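Local atomic coordinates of arginine--tRNA ligase (Campylobacter jejuni, PDB entry 3FNR), a protein that catalyses the ATP-dependent attachment of L-arginine to tRNA(Arg), releasing AMP and diphosphate, as a monomeric class I aminoacyl-tRNA synthetase. Residues N81-L86 with S167-Y172; Y74-A79 with K146-I151; R208-E213 with T218-D223. The protein carries 1 engineered substitution. All coordinates share one frame; numbering follows the deposited sequence.

Contact 1 of 3, residues N81-L86 with S167-Y172; sequences NQIYLL and SERSYY. With SO4 (sulfate ion), chain E.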
loop_
_atom_site.group_PDB
_atom_site.type_symbol
_atom_site.label_atom_id
_atom_site.label_comp_id
_atom_site.label_asym_id
_atom_site.label_seq_id
_atom_site.Cartn_x
_atom_site.Cartn_y
_atom_site.Cartn_z
ATOM N N ASN A 81 5.254 -6.052 26.648
ATOM C CA ASN A 81 3.992 -5.553 27.193
ATOM C C ASN A 81 2.884 -5.447 26.136
ATOM O O ASN A 81 1.697 -5.476 26.464
ATOM C CB ASN A 81 4.213 -4.189 27.866
ATOM C CG ASN A 81 5.415 -4.185 28.818
ATOM O OD1 ASN A 81 5.262 -4.378 30.028
ATOM N ND2 ASN A 81 6.615 -3.964 28.272
ATOM N N GLN A 82 3.289 -5.318 24.874
ATOM C CA GLN A 82 2.358 -5.230 23.751
ATOM C C GLN A 82 1.910 -6.618 23.272
ATOM O O GLN A 82 0.731 -6.830 22.983
ATOM C CB GLN A 82 2.996 -4.452 22.592
ATOM C CG GLN A 82 3.313 -2.988 22.894
ATOM C CD GLN A 82 2.203 -2.039 22.481
ATOM O OE1 GLN A 82 1.091 -2.091 23.010
ATOM N NE2 GLN A 82 2.508 -1.155 21.536
ATOM N N ILE A 83 2.859 -7.552 23.207
ATOM C CA ILE A 83 2.627 -8.895 22.664
ATOM C C ILE A 83 2.283 -9.954 23.714
ATOM O O ILE A 83 2.102 -11.127 23.366
ATOM C CB ILE A 83 3.849 -9.407 21.844
ATOM C CG1 ILE A 83 5.063 -9.636 22.758
ATOM C CG2 ILE A 83 4.153 -8.464 20.665
ATOM C CD1 ILE A 83 6.232 -10.364 22.100
ATOM N N TYR A 84 2.201 -9.545 24.983
ATOM C CA TYR A 84 1.898 -10.462 26.090
ATOM C C TYR A 84 0.581 -11.203 25.870
ATOM O O TYR A 84 0.539 -12.433 25.977
ATOM C CB TYR A 84 1.886 -9.727 27.441
ATOM C CG TYR A 84 1.741 -10.637 28.653
ATOM C CD1 TYR A 84 2.847 -11.312 29.184
ATOM C CD2 TYR A 84 0.499 -10.818 29.275
ATOM C CE1 TYR A 84 2.721 -12.146 30.301
ATOM C CE2 TYR A 84 0.362 -11.655 30.386
ATOM C CZ TYR A 84 1.476 -12.315 30.892
ATOM O OH TYR A 84 1.342 -13.137 31.990
ATOM N N LEU A 85 -0.470 -10.449 25.534
ATOM C CA LEU A 85 -1.806 -10.996 25.282
ATOM C C LEU A 85 -1.823 -12.058 24.173
ATOM O O LEU A 85 -2.581 -13.024 24.252
ATOM C CB LEU A 85 -2.802 -9.874 24.947
ATOM C CG LEU A 85 -4.178 -9.836 25.635
ATOM C CD1 LEU A 85 -5.094 -8.791 25.001
ATOM C CD2 LEU A 85 -4.880 -11.187 25.682
ATOM N N LEU A 86 -0.992 -11.877 23.150
ATOM C CA LEU A 86 -0.843 -12.880 22.096
ATOM C C LEU A 86 -0.272 -14.198 22.644
ATOM O O LEU A 86 -0.739 -15.273 22.275
ATOM C CB LEU A 86 0.026 -12.346 20.953
ATOM C CG LEU A 86 0.271 -13.276 19.766
ATOM C CD1 LEU A 86 -0.986 -13.379 18.897
ATOM C CD2 LEU A 86 1.472 -12.796 18.958
ATOM N N SER A 167 12.021 -2.835 14.942
ATOM C CA SER A 167 11.470 -3.260 16.222
ATOM C C SER A 167 11.355 -2.112 17.223
ATOM O O SER A 167 12.271 -1.306 17.360
ATOM C CB SER A 167 12.324 -4.388 16.808
ATOM O OG SER A 167 11.904 -4.724 18.120
ATOM N N GLU A 168 10.217 -2.059 17.909
ATOM C CA GLU A 168 9.982 -1.169 19.046
ATOM C C GLU A 168 11.043 -1.379 20.133
ATOM O O GLU A 168 11.562 -0.414 20.704
ATOM C CB GLU A 168 8.574 -1.421 19.612
ATOM C CG GLU A 168 8.207 -0.627 20.873
ATOM C CD GLU A 168 6.755 -0.811 21.305
ATOM O OE1 GLU A 168 6.214 0.099 21.975
ATOM O OE2 GLU A 168 6.148 -1.860 20.981
ATOM N N ARG A 169 11.381 -2.646 20.380
ATOM C CA ARG A 169 12.353 -3.041 21.403
ATOM C C ARG A 169 13.751 -2.462 21.207
ATOM O O ARG A 169 14.480 -2.282 22.175
ATOM C CB ARG A 169 12.424 -4.568 21.530
ATOM C CG ARG A 169 11.263 -5.178 22.302
ATOM C CD ARG A 169 11.656 -6.504 22.952
ATOM N NE ARG A 169 11.396 -7.666 22.101
ATOM C CZ ARG A 169 10.487 -8.605 22.359
ATOM N NH1 ARG A 169 9.727 -8.533 23.448
ATOM N NH2 ARG A 169 10.329 -9.621 21.520
ATOM N N SER A 170 14.119 -2.149 19.967
ATOM C CA SER A 170 15.427 -1.556 19.694
ATOM C C SER A 170 15.499 -0.049 19.991
ATOM O O SER A 170 16.528 0.584 19.737
ATOM C CB SER A 170 15.873 -1.854 18.258
ATOM O OG SER A 170 15.227 -1.013 17.322
ATOM N N TYR A 171 14.418 0.507 20.542
ATOM C CA TYR A 171 14.345 1.926 20.898
ATOM C C TYR A 171 14.231 2.209 22.403
ATOM O O TYR A 171 13.893 3.333 22.795
ATOM C CB TYR A 171 13.175 2.592 20.169
ATOM C CG TYR A 171 13.389 2.734 18.681
ATOM C CD1 TYR A 171 12.823 1.825 17.791
ATOM C CD2 TYR A 171 14.168 3.774 18.163
ATOM C CE1 TYR A 171 13.019 1.948 16.411
ATOM C CE2 TYR A 171 14.364 3.914 16.793
ATOM C CZ TYR A 171 13.788 2.989 15.923
ATOM O OH TYR A 171 13.979 3.102 14.570
ATOM N N TYR A 172 14.496 1.205 23.240
ATOM C CA TYR A 172 14.442 1.386 24.693
ATOM C C TYR A 172 15.627 2.203 25.199
ATOM O O TYR A 172 15.497 2.990 26.140
ATOM C CB TYR A 172 14.383 0.040 25.417
ATOM C CG TYR A 172 13.014 -0.607 25.466
ATOM C CD1 TYR A 172 12.887 -1.990 25.595
ATOM C CD2 TYR A 172 11.850 0.157 25.384
ATOM C CE1 TYR A 172 11.640 -2.594 25.648
ATOM C CE2 TYR A 172 10.599 -0.438 25.431
ATOM C CZ TYR A 172 10.503 -1.812 25.563
ATOM O OH TYR A 172 9.272 -2.405 25.615
HETATM S S SO4 E . 10.303 -5.922 26.601
HETATM O O1 SO4 E . 11.569 -5.829 27.325
HETATM O O2 SO4 E . 10.202 -7.239 25.979
HETATM O O3 SO4 E . 9.186 -5.718 27.523
HETATM O O4 SO4 E . 10.259 -4.892 25.567
#

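Contact 2 of 3, residues Y74-A79 with K146-I151; sequences YYVNDA and KMLVLI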
loop_
_atom_site.group_PDB
_atom_site.type_symbol
_atom_site.label_atom_id
_atom_site.label_comp_id
_atom_site.label_asym_id
_atom_site.label_seq_id
_atom_site.Cartn_x
_atom_site.Cartn_y
_atom_site.Cartn_z
ATOM N N TYR A 74 8.339 -0.562 8.002
ATOM C CA TYR A 74 7.221 -1.059 8.790
ATOM C C TYR A 74 7.696 -1.074 10.231
ATOM O O TYR A 74 8.771 -1.600 10.531
ATOM C CB TYR A 74 6.873 -2.473 8.318
ATOM C CG TYR A 74 5.685 -3.173 8.959
ATOM C CD1 TYR A 74 5.703 -3.561 10.307
ATOM C CD2 TYR A 74 4.579 -3.538 8.190
ATOM C CE1 TYR A 74 4.623 -4.232 10.883
ATOM C CE2 TYR A 74 3.497 -4.221 8.756
ATOM C CZ TYR A 74 3.531 -4.563 10.098
ATOM O OH TYR A 74 2.470 -5.230 10.657
ATOM N N TYR A 75 6.893 -0.498 11.115
ATOM C CA TYR A 75 7.210 -0.453 12.525
ATOM C C TYR A 75 6.502 -1.591 13.233
ATOM O O TYR A 75 5.271 -1.674 13.199
ATOM C CB TYR A 75 6.752 0.880 13.118
ATOM C CG TYR A 75 7.125 1.083 14.564
ATOM C CD1 TYR A 75 8.429 1.418 14.922
ATOM C CD2 TYR A 75 6.175 0.959 15.574
ATOM C CE1 TYR A 75 8.780 1.617 16.245
ATOM C CE2 TYR A 75 6.518 1.145 16.905
ATOM C CZ TYR A 75 7.821 1.480 17.234
ATOM O OH TYR A 75 8.168 1.694 18.552
ATOM N N VAL A 76 7.289 -2.450 13.881
ATOM C CA VAL A 76 6.770 -3.606 14.615
ATOM C C VAL A 76 6.605 -3.267 16.097
ATOM O O VAL A 76 7.587 -3.073 16.799
ATOM C CB VAL A 76 7.704 -4.842 14.464
ATOM C CG1 VAL A 76 7.012 -6.085 14.943
ATOM C CG2 VAL A 76 8.160 -5.024 13.016
ATOM N N ASN A 77 5.364 -3.188 16.564
ATOM C CA ASN A 77 5.078 -2.918 17.972
ATOM C C ASN A 77 5.279 -4.185 18.788
ATOM O O ASN A 77 4.312 -4.796 19.241
ATOM C CB ASN A 77 3.640 -2.419 18.165
ATOM C CG ASN A 77 3.445 -0.976 17.724
ATOM O OD1 ASN A 77 3.850 -0.044 18.417
ATOM N ND2 ASN A 77 2.787 -0.785 16.579
ATOM N N ASP A 78 6.536 -4.576 18.977
ATOM C CA ASP A 78 6.838 -5.893 19.529
ATOM C C ASP A 78 7.388 -5.881 20.955
ATOM O O ASP A 78 8.143 -6.777 21.343
ATOM C CB ASP A 78 7.755 -6.677 18.584
ATOM C CG ASP A 78 9.167 -6.112 18.504
ATOM O OD1 ASP A 78 10.053 -6.855 18.038
ATOM O OD2 ASP A 78 9.408 -4.946 18.896
ATOM N N ALA A 79 7.003 -4.869 21.729
ATOM C CA ALA A 79 7.337 -4.820 23.145
ATOM C C ALA A 79 6.674 -5.996 23.848
ATOM O O ALA A 79 5.586 -6.412 23.451
ATOM C CB ALA A 79 6.864 -3.521 23.756
ATOM N N LYS A 146 6.018 -15.459 14.178
ATOM C CA LYS A 146 5.195 -16.231 13.248
ATOM C C LYS A 146 4.143 -15.329 12.605
ATOM O O LYS A 146 3.887 -15.429 11.405
ATOM C CB LYS A 146 4.513 -17.408 13.955
ATOM C CG LYS A 146 5.429 -18.554 14.386
ATOM C CD LYS A 146 5.545 -19.648 13.327
ATOM C CE LYS A 146 6.857 -19.576 12.565
ATOM N NZ LYS A 146 7.130 -20.842 11.822
ATOM N N MET A 147 3.552 -14.446 13.409
ATOM C CA MET A 147 2.573 -13.475 12.922
ATOM C C MET A 147 3.167 -12.452 11.969
ATOM O O MET A 147 2.503 -12.021 11.035
ATOM C CB MET A 147 1.867 -12.771 14.081
ATOM C CG MET A 147 0.932 -13.663 14.886
ATOM S SD MET A 147 -0.472 -14.332 13.977
ATOM C CE MET A 147 0.212 -15.824 13.254
ATOM N N LEU A 148 4.417 -12.079 12.206
ATOM C CA LEU A 148 5.129 -11.183 11.313
ATOM C C LEU A 148 5.412 -11.868 9.985
ATOM O O LEU A 148 5.407 -11.219 8.939
ATOM C CB LEU A 148 6.434 -10.713 11.953
ATOM C CG LEU A 148 6.927 -9.314 11.590
ATOM C CD1 LEU A 148 5.881 -8.260 11.920
ATOM C CD2 LEU A 148 8.217 -9.026 12.327
ATOM N N VAL A 149 5.662 -13.175 10.037
ATOM C CA VAL A 149 5.789 -13.998 8.839
ATOM C C VAL A 149 4.443 -14.029 8.105
ATOM O O VAL A 149 4.406 -13.864 6.878
ATOM C CB VAL A 149 6.332 -15.432 9.163
ATOM C CG1 VAL A 149 5.989 -16.441 8.065
ATOM C CG2 VAL A 149 7.837 -15.398 9.382
ATOM N N LEU A 150 3.356 -14.193 8.868
ATOM C CA LEU A 150 1.992 -14.190 8.334
ATOM C C LEU A 150 1.623 -12.857 7.676
ATOM O O LEU A 150 1.079 -12.838 6.568
ATOM C CB LEU A 150 0.956 -14.550 9.415
ATOM C CG LEU A 150 -0.506 -14.661 8.939
ATOM C CD1 LEU A 150 -0.685 -15.687 7.804
ATOM C CD2 LEU A 150 -1.453 -14.991 10.085
ATOM N N ILE A 151 1.920 -11.757 8.367
ATOM C CA ILE A 151 1.646 -10.416 7.866
ATOM C C ILE A 151 2.429 -10.173 6.572
ATOM O O ILE A 151 1.873 -9.680 5.592
ATOM C CB ILE A 151 1.956 -9.354 8.931
ATOM C CG1 ILE A 151 0.847 -9.345 9.992
ATOM C CG2 ILE A 151 2.112 -7.958 8.297
ATOM C CD1 ILE A 151 1.243 -8.639 11.290
#

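Contact 3 of 3, residues R208-E213 with T218-D223; sequences RVIIRE and TYLAAD. With SO4 (sulfate ion), chain C.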
loop_
_atom_site.group_PDB
_atom_site.type_symbol
_atom_site.label_atom_id
_atom_site.label_comp_id
_atom_site.label_asym_id
_atom_site.label_seq_id
_atom_site.Cartn_x
_atom_site.Cartn_y
_atom_site.Cartn_z
ATOM N N ARG A 208 0.909 17.018 26.607
ATOM C CA ARG A 208 0.821 15.558 26.552
ATOM C C ARG A 208 1.847 14.876 27.451
ATOM O O ARG A 208 2.960 15.361 27.591
ATOM C CB ARG A 208 1.033 15.077 25.112
ATOM C CG ARG A 208 0.236 15.810 24.022
ATOM C CD ARG A 208 -1.239 15.470 24.067
ATOM N NE ARG A 208 -2.020 16.372 23.223
ATOM C CZ ARG A 208 -3.305 16.207 22.924
ATOM N NH1 ARG A 208 -3.914 17.087 22.150
ATOM N NH2 ARG A 208 -3.982 15.161 23.385
ATOM N N VAL A 209 1.483 13.734 28.027
ATOM C CA VAL A 209 2.394 12.988 28.901
ATOM C C VAL A 209 3.421 12.169 28.115
ATOM O O VAL A 209 3.059 11.315 27.294
ATOM C CB VAL A 209 1.629 12.061 29.873
ATOM C CG1 VAL A 209 2.598 11.244 30.741
ATOM C CG2 VAL A 209 0.705 12.873 30.747
ATOM N N ILE A 210 4.698 12.446 28.379
ATOM C CA ILE A 210 5.807 11.680 27.817
ATOM C C ILE A 210 6.200 10.545 28.763
ATOM O O ILE A 210 6.257 9.389 28.359
ATOM C CB ILE A 210 7.037 12.586 27.523
ATOM C CG1 ILE A 210 6.692 13.637 26.471
ATOM C CG2 ILE A 210 8.224 11.765 27.042
ATOM C CD1 ILE A 210 5.978 13.083 25.229
ATOM N N ILE A 211 6.477 10.886 30.018
ATOM C CA ILE A 211 6.823 9.896 31.033
ATOM C C ILE A 211 5.773 9.921 32.135
ATOM O O ILE A 211 5.466 10.976 32.690
ATOM C CB ILE A 211 8.233 10.145 31.640
ATOM C CG1 ILE A 211 9.294 10.317 30.543
ATOM C CG2 ILE A 211 8.625 9.037 32.633
ATOM C CD1 ILE A 211 9.489 9.115 29.618
ATOM N N ARG A 212 5.219 8.751 32.435
ATOM C CA ARG A 212 4.243 8.596 33.509
ATOM C C ARG A 212 4.920 8.716 34.870
ATOM O O ARG A 212 6.153 8.658 34.969
ATOM C CB ARG A 212 3.587 7.216 33.427
ATOM C CG ARG A 212 2.791 6.913 32.174
ATOM C CD ARG A 212 2.902 5.423 31.880
ATOM N NE ARG A 212 1.641 4.822 31.450
ATOM C CZ ARG A 212 1.412 3.510 31.402
ATOM N NH1 ARG A 212 2.357 2.645 31.760
ATOM N NH2 ARG A 212 0.230 3.059 31.000
ATOM N N GLU A 213 4.101 8.844 35.917
ATOM C CA GLU A 213 4.527 8.836 37.321
ATOM C C GLU A 213 5.237 7.532 37.702
ATOM O O GLU A 213 5.914 7.445 38.727
ATOM C CB GLU A 213 3.310 9.075 38.234
ATOM C CG GLU A 213 2.308 7.896 38.378
ATOM C CD GLU A 213 1.552 7.543 37.091
ATOM O OE1 GLU A 213 1.435 6.337 36.784
ATOM O OE2 GLU A 213 1.080 8.462 36.386
ATOM N N THR A 218 5.309 6.733 27.599
ATOM C CA THR A 218 3.991 6.519 27.017
ATOM C C THR A 218 4.100 6.021 25.568
ATOM O O THR A 218 5.198 5.929 25.024
ATOM C CB THR A 218 3.173 7.813 27.046
ATOM O OG1 THR A 218 3.887 8.842 26.350
ATOM C CG2 THR A 218 2.923 8.241 28.479
ATOM N N TYR A 219 2.963 5.702 24.953
ATOM C CA TYR A 219 2.922 5.398 23.518
ATOM C C TYR A 219 3.404 6.595 22.708
ATOM O O TYR A 219 4.097 6.428 21.708
ATOM C CB TYR A 219 1.508 5.000 23.057
ATOM C CG TYR A 219 0.969 3.736 23.690
ATOM C CD1 TYR A 219 -0.189 3.768 24.473
ATOM C CD2 TYR A 219 1.611 2.505 23.509
ATOM C CE1 TYR A 219 -0.696 2.607 25.068
ATOM C CE2 TYR A 219 1.114 1.336 24.097
ATOM C CZ TYR A 219 -0.040 1.395 24.876
ATOM O OH TYR A 219 -0.539 0.248 25.457
ATOM N N LEU A 220 3.045 7.802 23.153
ATOM C CA LEU A 220 3.497 9.022 22.483
ATOM C C LEU A 220 5.016 9.131 22.519
ATOM O O LEU A 220 5.644 9.418 21.496
ATOM C CB LEU A 220 2.862 10.262 23.114
ATOM C CG LEU A 220 3.201 11.591 22.438
ATOM C CD1 LEU A 220 2.614 11.646 21.053
ATOM C CD2 LEU A 220 2.685 12.735 23.255
ATOM N N ALA A 221 5.598 8.869 23.690
ATOM C CA ALA A 221 7.056 8.882 23.874
ATOM C C ALA A 221 7.741 7.954 22.877
ATOM O O ALA A 221 8.657 8.370 22.174
ATOM C CB ALA A 221 7.428 8.493 25.307
ATOM N N ALA A 222 7.264 6.712 22.813
ATOM C CA ALA A 222 7.752 5.699 21.877
ATOM C C ALA A 222 7.659 6.182 20.430
ATOM O O ALA A 222 8.578 5.975 19.638
ATOM C CB ALA A 222 6.952 4.407 22.052
ATOM N N ASP A 223 6.547 6.845 20.112
ATOM C CA ASP A 223 6.297 7.363 18.766
ATOM C C ASP A 223 7.253 8.498 18.407
ATOM O O ASP A 223 7.790 8.533 17.293
ATOM C CB ASP A 223 4.836 7.807 18.638
ATOM C CG ASP A 223 4.294 7.665 17.216
ATOM O OD1 ASP A 223 4.987 7.090 16.342
ATOM O OD2 ASP A 223 3.159 8.132 16.972
HETATM S S SO4 C . 0.160 5.265 27.706
HETATM O O1 SO4 C . 1.308 4.440 27.346
HETATM O O2 SO4 C . -1.001 4.392 27.849
HETATM O O3 SO4 C . 0.415 5.948 28.973
HETATM O O4 SO4 C . -0.105 6.253 26.663
#

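Contact 1 of 3, residues N81-L86 with S167-Y172
Gln82 and Glu168 meet where the first turn of helix 80-98 comes up against the loop after strand 165-167, at the C-terminal ends of the parallel strands 69-76 and 165-167 of the class I Rossmann-type catalytic domain. This is the tighter part. Glu168, extended with CG anti to its own N (chi1 176°), lays OE2 3.6 Å from Gln82 CG. The two side chains cross at about a right angle, and no hydrogen bond joins the Gln82 amide to the carboxylate. Instead OE2 accepts from Ala79 N, just ahead of the helix, so the buried carboxylate holds the chain where the helix begins.

Beside it, Ile83 reaches across Arg169, with CD1 4.2 Å from NH1. The guanidinium is shared: NH2 makes a salt bridge to Asp141 of helix 136-157, while NH1 turns to the sulfate.

Towards solvent the contact is loose. In one of its two conformers Tyr172 has OH 4.1 Å from Asn81 ND2, a doubtful approach, as is its bond to the sulfate. The ion, probably from the crystallisation liquor, lies alongside, its O3 3.2 Å from Asn81 ND2. The firmer grip comes from Arg169, whose NH1 donates to sulfate O2 at 2.9 Å.

Contact 2 of 3, residues Y74-A79 with K146-I151
The ring of Tyr74 is the flat group here, and Leu148 CD1 and Ile151 CG2 both come at it obliquely. Tyr165 on the neighbouring strand also meets this ring, the two planes being about 30° apart. The setting is a beta-alpha-beta unit of the Rossmann-type class I catalytic domain. Strand 69-76 leads, after a helical insertion, into helix 136-157, which then returns the chain to strand 165-167, parallel and adjacent to the first. Across the contact, the short strand and helix segments run nearly antiparallel, at 158°, with their axes 11.9 Å apart.

Tyr74 has CG anti to its backbone N (chi1 -177°), which carries the ring out from the sheet and towards the helix. Ile151 crosses it at about a right angle, Ile151 CG2 lying 4.0 Å from Tyr74 CE2, while Leu148 CD1 is 4.3 Å from Tyr74 CE1. The phenol oxygen is not left to these methyls: it hydrogen-bonds to the carbonyl of Ala39, the first residue of the 'HIGH' motif. The buried tyrosine therefore joins the helix packing to that signature segment, and Val76 also touches Pro41 of the same motif.

Two residues along the strand, Val76 and Leu148 approach tip to tip without any polar bond. Both methyls of the valine face both methyls of the leucine, and the nearest of the four approaches is Val76 CG1 to Leu148 CD1, 3.9 Å.

Contact 3 of 3, residues R208-E213 with T218-D223
With chi1 at 57°, Thr218 tucks OG1 between its own N and carbonyl carbon and presents it to the backbone of 208-213, where Val209 O lies 2.8 Å away and Ile210 O 3.2 Å. Leu220 extends CG opposite its N, which, with chi2 at 66°, puts CD2 3.4 Å from Arg208 CB and against Ile210 CD1.

Thr218 is the N-cap of helix 219-231: OG1 accepts from Ala221 N, a nearly straight bond at 162°. Its own N donates to Ile210 O at 2.9 Å, so the backbone N ties the helix start to the strand while OG1 caps the helix. The strand belongs to a three-stranded antiparallel sheet and is broken here by a classic beta bulge, Ile210 and Ile211 both facing Ile195. Next to the cap, Ile210 CG2 packs on Ala221 CB.

On the outer side a sulfate, probably from the crystallisation liquor, sits at the helix N terminus, where the helix dipole would be expected to welcome an anion. Tyr219 N donates to sulfate O1, which lies 3.3 Å above the Tyr219 ring plane, towards its rim. Arg212 NE adds a weak bond to O3, 3.0 Å long.

From the N terminus, 74-79 opens contact 2 and 81-86 opens contact 1 almost at once, on the strand and helix that follow each other in the chain. Contact 2 closes first, at 146-151, and contact 1 closes at 167-172, so the two loops cross rather than nest. They also touch directly: Ser167 OG approaches Asp78 OD2 at 2.6 Å, probably a hydrogen bond. Contact 3 comes later, in series, closing a four-residue loop between the small antiparallel sheet and helix 219-231. Its Tyr219 packs against Gln82 of contact 1, linking that helix to the start of helix 80-98; contacts 2 and 3 do not touch.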